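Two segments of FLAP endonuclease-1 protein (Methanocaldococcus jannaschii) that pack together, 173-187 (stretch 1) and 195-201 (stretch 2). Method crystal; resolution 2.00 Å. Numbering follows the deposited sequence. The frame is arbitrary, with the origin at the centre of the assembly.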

# COMPACT_ATOMS: atom_id res chain seq x y z
N ASP A 173 -4.69 -0.03 5.45
CA ASP A 173 -4.56 1.28 6.06
C ASP A 173 -5.68 2.22 5.62
O ASP A 173 -6.29 2.04 4.57
CB ASP A 173 -3.21 1.91 5.69
CG ASP A 173 -2.04 1.25 6.39
OD1 ASP A 173 -2.26 0.39 7.26
OD2 ASP A 173 -0.89 1.61 6.07
N TYR A 174 -5.94 3.24 6.44
CA TYR A 174 -6.98 4.21 6.15
C TYR A 174 -6.42 5.45 5.46
O TYR A 174 -7.15 6.27 4.93
CB TYR A 174 -7.68 4.62 7.46
CG TYR A 174 -8.51 3.53 8.10
CD1 TYR A 174 -9.81 3.26 7.65
CD2 TYR A 174 -8.01 2.77 9.15
CE1 TYR A 174 -10.57 2.25 8.25
CE2 TYR A 174 -8.77 1.76 9.75
CZ TYR A 174 -10.04 1.51 9.29
OH TYR A 174 -10.80 0.52 9.88
N ASP A 175 -5.09 5.56 5.45
CA ASP A 175 -4.38 6.69 4.85
C ASP A 175 -4.79 7.15 3.45
O ASP A 175 -4.64 8.32 3.13
CB ASP A 175 -2.88 6.39 4.87
CG ASP A 175 -2.37 6.07 6.27
OD1 ASP A 175 -2.79 5.04 6.83
OD2 ASP A 175 -1.56 6.86 6.80
N ALA A 176 -5.28 6.25 2.61
CA ALA A 176 -5.70 6.63 1.26
C ALA A 176 -6.78 7.72 1.31
O ALA A 176 -6.92 8.52 0.37
CB ALA A 176 -6.24 5.42 0.52
N LEU A 177 -7.54 7.74 2.39
CA LEU A 177 -8.61 8.71 2.57
C LEU A 177 -8.01 10.12 2.61
O LEU A 177 -8.59 11.07 2.10
CB LEU A 177 -9.36 8.42 3.87
CG LEU A 177 -10.14 7.10 3.93
CD1 LEU A 177 -10.69 6.88 5.33
CD2 LEU A 177 -11.28 7.12 2.90
N LEU A 178 -6.83 10.23 3.23
CA LEU A 178 -6.14 11.52 3.36
C LEU A 178 -5.72 12.11 2.01
O LEU A 178 -5.55 13.33 1.89
CB LEU A 178 -4.93 11.37 4.28
CG LEU A 178 -5.28 11.04 5.73
CD1 LEU A 178 -4.02 10.91 6.55
CD2 LEU A 178 -6.17 12.13 6.29
N TYR A 179 -5.56 11.24 1.01
CA TYR A 179 -5.18 11.70 -0.33
C TYR A 179 -6.42 11.94 -1.18
O TYR A 179 -6.33 12.17 -2.38
CB TYR A 179 -4.28 10.68 -1.03
CG TYR A 179 -2.92 10.55 -0.41
CD1 TYR A 179 -2.69 9.63 0.60
CD2 TYR A 179 -1.84 11.33 -0.85
CE1 TYR A 179 -1.45 9.49 1.18
CE2 TYR A 179 -0.58 11.20 -0.28
CZ TYR A 179 -0.40 10.27 0.74
OH TYR A 179 0.82 10.14 1.37
N GLY A 180 -7.58 11.91 -0.55
CA GLY A 180 -8.80 12.14 -1.29
C GLY A 180 -9.40 10.91 -1.94
O GLY A 180 -10.30 11.04 -2.78
N ALA A 181 -8.92 9.72 -1.60
CA ALA A 181 -9.50 8.50 -2.18
C ALA A 181 -10.99 8.47 -1.80
O ALA A 181 -11.33 8.52 -0.62
CB ALA A 181 -8.82 7.27 -1.62
N PRO A 182 -11.88 8.37 -2.79
CA PRO A 182 -13.31 8.35 -2.46
C PRO A 182 -13.72 7.10 -1.70
O PRO A 182 -14.61 7.14 -0.86
CB PRO A 182 -14.01 8.44 -3.83
CG PRO A 182 -12.92 8.74 -4.82
CD PRO A 182 -11.65 8.23 -4.24
N ARG A 183 -13.05 5.99 -1.97
CA ARG A 183 -13.38 4.75 -1.30
C ARG A 183 -12.14 3.91 -1.03
O ARG A 183 -11.23 3.85 -1.85
CB ARG A 183 -14.33 3.92 -2.15
CG ARG A 183 -15.79 4.26 -2.03
CD ARG A 183 -16.59 3.50 -3.08
NE ARG A 183 -17.51 4.40 -3.77
CZ ARG A 183 -17.20 5.09 -4.86
NH1 ARG A 183 -16.01 4.98 -5.42
NH2 ARG A 183 -18.11 5.88 -5.41
N VAL A 184 -12.15 3.24 0.12
CA VAL A 184 -11.07 2.34 0.51
C VAL A 184 -11.77 1.04 0.92
O VAL A 184 -12.85 1.08 1.52
CB VAL A 184 -10.27 2.88 1.74
CG1 VAL A 184 -9.42 1.76 2.33
CG2 VAL A 184 -9.39 4.06 1.30
N VAL A 185 -11.18 -0.09 0.56
CA VAL A 185 -11.76 -1.37 0.96
C VAL A 185 -10.66 -2.17 1.64
O VAL A 185 -9.61 -2.41 1.05
CB VAL A 185 -12.29 -2.17 -0.23
CG1 VAL A 185 -12.89 -3.48 0.28
CG2 VAL A 185 -13.32 -1.37 -1.00
N ARG A 186 -10.90 -2.54 2.89
CA ARG A 186 -9.94 -3.30 3.69
C ARG A 186 -10.37 -4.76 3.80
O ARG A 186 -11.50 -5.12 3.46
CB ARG A 186 -9.83 -2.69 5.08
CG ARG A 186 -9.57 -1.18 5.09
CD ARG A 186 -8.99 -0.78 6.43
NE ARG A 186 -9.73 -1.46 7.47
CZ ARG A 186 -9.22 -2.27 8.39
NH1 ARG A 186 -7.93 -2.53 8.42
NH2 ARG A 186 -10.03 -2.85 9.26
N ASN A 187 -9.43 -5.59 4.27
CA ASN A 187 -9.62 -7.03 4.45
C ASN A 187 -9.88 -7.88 3.23
O ASN A 187 -10.71 -8.79 3.26
CB ASN A 187 -10.72 -7.29 5.47
CG ASN A 187 -10.43 -6.63 6.79
OD1 ASN A 187 -9.28 -6.53 7.19
ND2 ASN A 187 -11.47 -6.16 7.47
N PRO A 195 -14.71 -8.04 4.43
CA PRO A 195 -14.25 -6.87 3.68
C PRO A 195 -14.91 -5.66 4.32
O PRO A 195 -16.05 -5.76 4.79
CB PRO A 195 -14.76 -7.11 2.27
CG PRO A 195 -14.95 -8.57 2.18
CD PRO A 195 -15.32 -9.05 3.55
N GLU A 196 -14.21 -4.54 4.36
CA GLU A 196 -14.73 -3.33 4.96
C GLU A 196 -14.58 -2.13 4.02
O GLU A 196 -13.48 -1.82 3.54
CB GLU A 196 -14.02 -3.04 6.28
CG GLU A 196 -14.14 -1.58 6.76
CD GLU A 196 -13.48 -1.37 8.11
OE1 GLU A 196 -13.91 -2.01 9.08
OE2 GLU A 196 -12.52 -0.57 8.20
N LEU A 197 -15.69 -1.46 3.76
CA LEU A 197 -15.67 -0.30 2.88
C LEU A 197 -15.77 1.00 3.67
O LEU A 197 -16.59 1.13 4.60
CB LEU A 197 -16.83 -0.38 1.88
CG LEU A 197 -17.05 0.85 1.00
CD1 LEU A 197 -15.96 0.93 -0.05
CD2 LEU A 197 -18.42 0.79 0.36
N ILE A 198 -14.92 1.95 3.31
CA ILE A 198 -14.92 3.28 3.92
C ILE A 198 -15.14 4.26 2.78
O ILE A 198 -14.35 4.31 1.83
CB ILE A 198 -13.57 3.63 4.61
CG1 ILE A 198 -13.25 2.63 5.73
CG2 ILE A 198 -13.65 5.04 5.22
CD1 ILE A 198 -12.17 1.62 5.38
N GLU A 199 -16.23 5.02 2.85
CA GLU A 199 -16.53 6.03 1.83
C GLU A 199 -16.19 7.39 2.41
O GLU A 199 -16.80 7.80 3.39
CB GLU A 199 -18.02 6.01 1.45
CG GLU A 199 -18.28 6.56 0.05
CD GLU A 199 -19.72 7.02 -0.17
OE1 GLU A 199 -20.63 6.45 0.47
OE2 GLU A 199 -19.93 7.95 -0.98
N LEU A 200 -15.22 8.07 1.81
CA LEU A 200 -14.77 9.39 2.28
C LEU A 200 -15.92 10.39 2.47
O LEU A 200 -15.98 11.08 3.49
CB LEU A 200 -13.72 9.96 1.33
CG LEU A 200 -13.02 11.29 1.70
CD1 LEU A 200 -12.23 11.15 3.02
CD2 LEU A 200 -12.07 11.71 0.57
N ASN A 201 -16.82 10.47 1.49
CA ASN A 201 -17.95 11.38 1.59
C ASN A 201 -18.75 11.10 2.85
O ASN A 201 -19.18 12.02 3.53
CB ASN A 201 -18.87 11.26 0.37
CG ASN A 201 -19.83 12.43 0.26
OD1 ASN A 201 -19.40 13.58 0.13
ND2 ASN A 201 -21.12 12.14 0.31
O HOH W 1 -16.65 9.27 -0.96

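Residues 183-186 and 196-199 form two antiparallel strands whose axes approach to 4.7 Å, and the two stretches bury 749 Å² between them, both sides summed. The backbone sets the register. Val184 and Ile198 exchange a reciprocal pair of hydrogen bonds (Val184 N to Ile198 O, 3.0 Å; Ile198 N to Val184 O, 2.9 Å), and Arg186 and Glu196 do the same (Arg186 N to Glu196 O, 2.8 Å; Glu196 N to Arg186 O, 2.9 Å). Between these pairs the chains draw closer, to 4.5 Å from Val185 CA to Leu197 CA, and CA-H...O contacts fill the gap, the shortest from Val185 CA to Glu196 O at 3.1 Å.

The main bump is Ile198. Its side chain leaves the sheet on the face shared with Val184, Arg186 and Glu196, and enters a hollow walled by both the strand and the preceding turns. CG2 rests against Leu177 CD1 at 3.5 Å, whereas CD1 reaches Tyr174 CE1 at 3.3 Å, Arg186 CG at 3.8 Å and Val184 CG1 at 4.1 Å. The two ends of the isoleucine thus meet different walls, and its chi2 of 105° lies between the usual wells.

A second knob, Leu200, follows at the start of the helix. It points toward stretch 1 and fits the concave side of the turn at 177-181: CD1 lies 3.8 Å from Leu177 O and 4.1 Å from Leu177 CB, CD2 lies 3.8 Å from Gly180 C, and CB sits 3.4 Å from Ala181 O. A hydrogen bond from Leu200 N to Pro182 O (2.9 Å) accompanies this insertion. The same carbonyl oxygen accepts a hydrogen bond from a water (Pro182 O to water O, 3.0 Å), which in turn accepts one from Asn201 N (2.7 Å), so the helix start is tied to the turn twice.

Glu196 closes the other end of the isoleucine pocket. Its extended side chain brings OE2 to 3.0 Å from Arg186 NE, a salt bridge at the guanidinium edge, and to 2.6 Å from Tyr174 OH. One carboxylate oxygen therefore lies close to both strand and turn, forming a polar border beside the apolar fill.

The opposite face of the sheet is less covered. There Leu197 CD1 lies against Val185 CG2 at 3.6 Å and Arg183 CG at 3.9 Å, while the aliphatic part of Arg183 also meets Glu199, CG to CG at 4.0 Å.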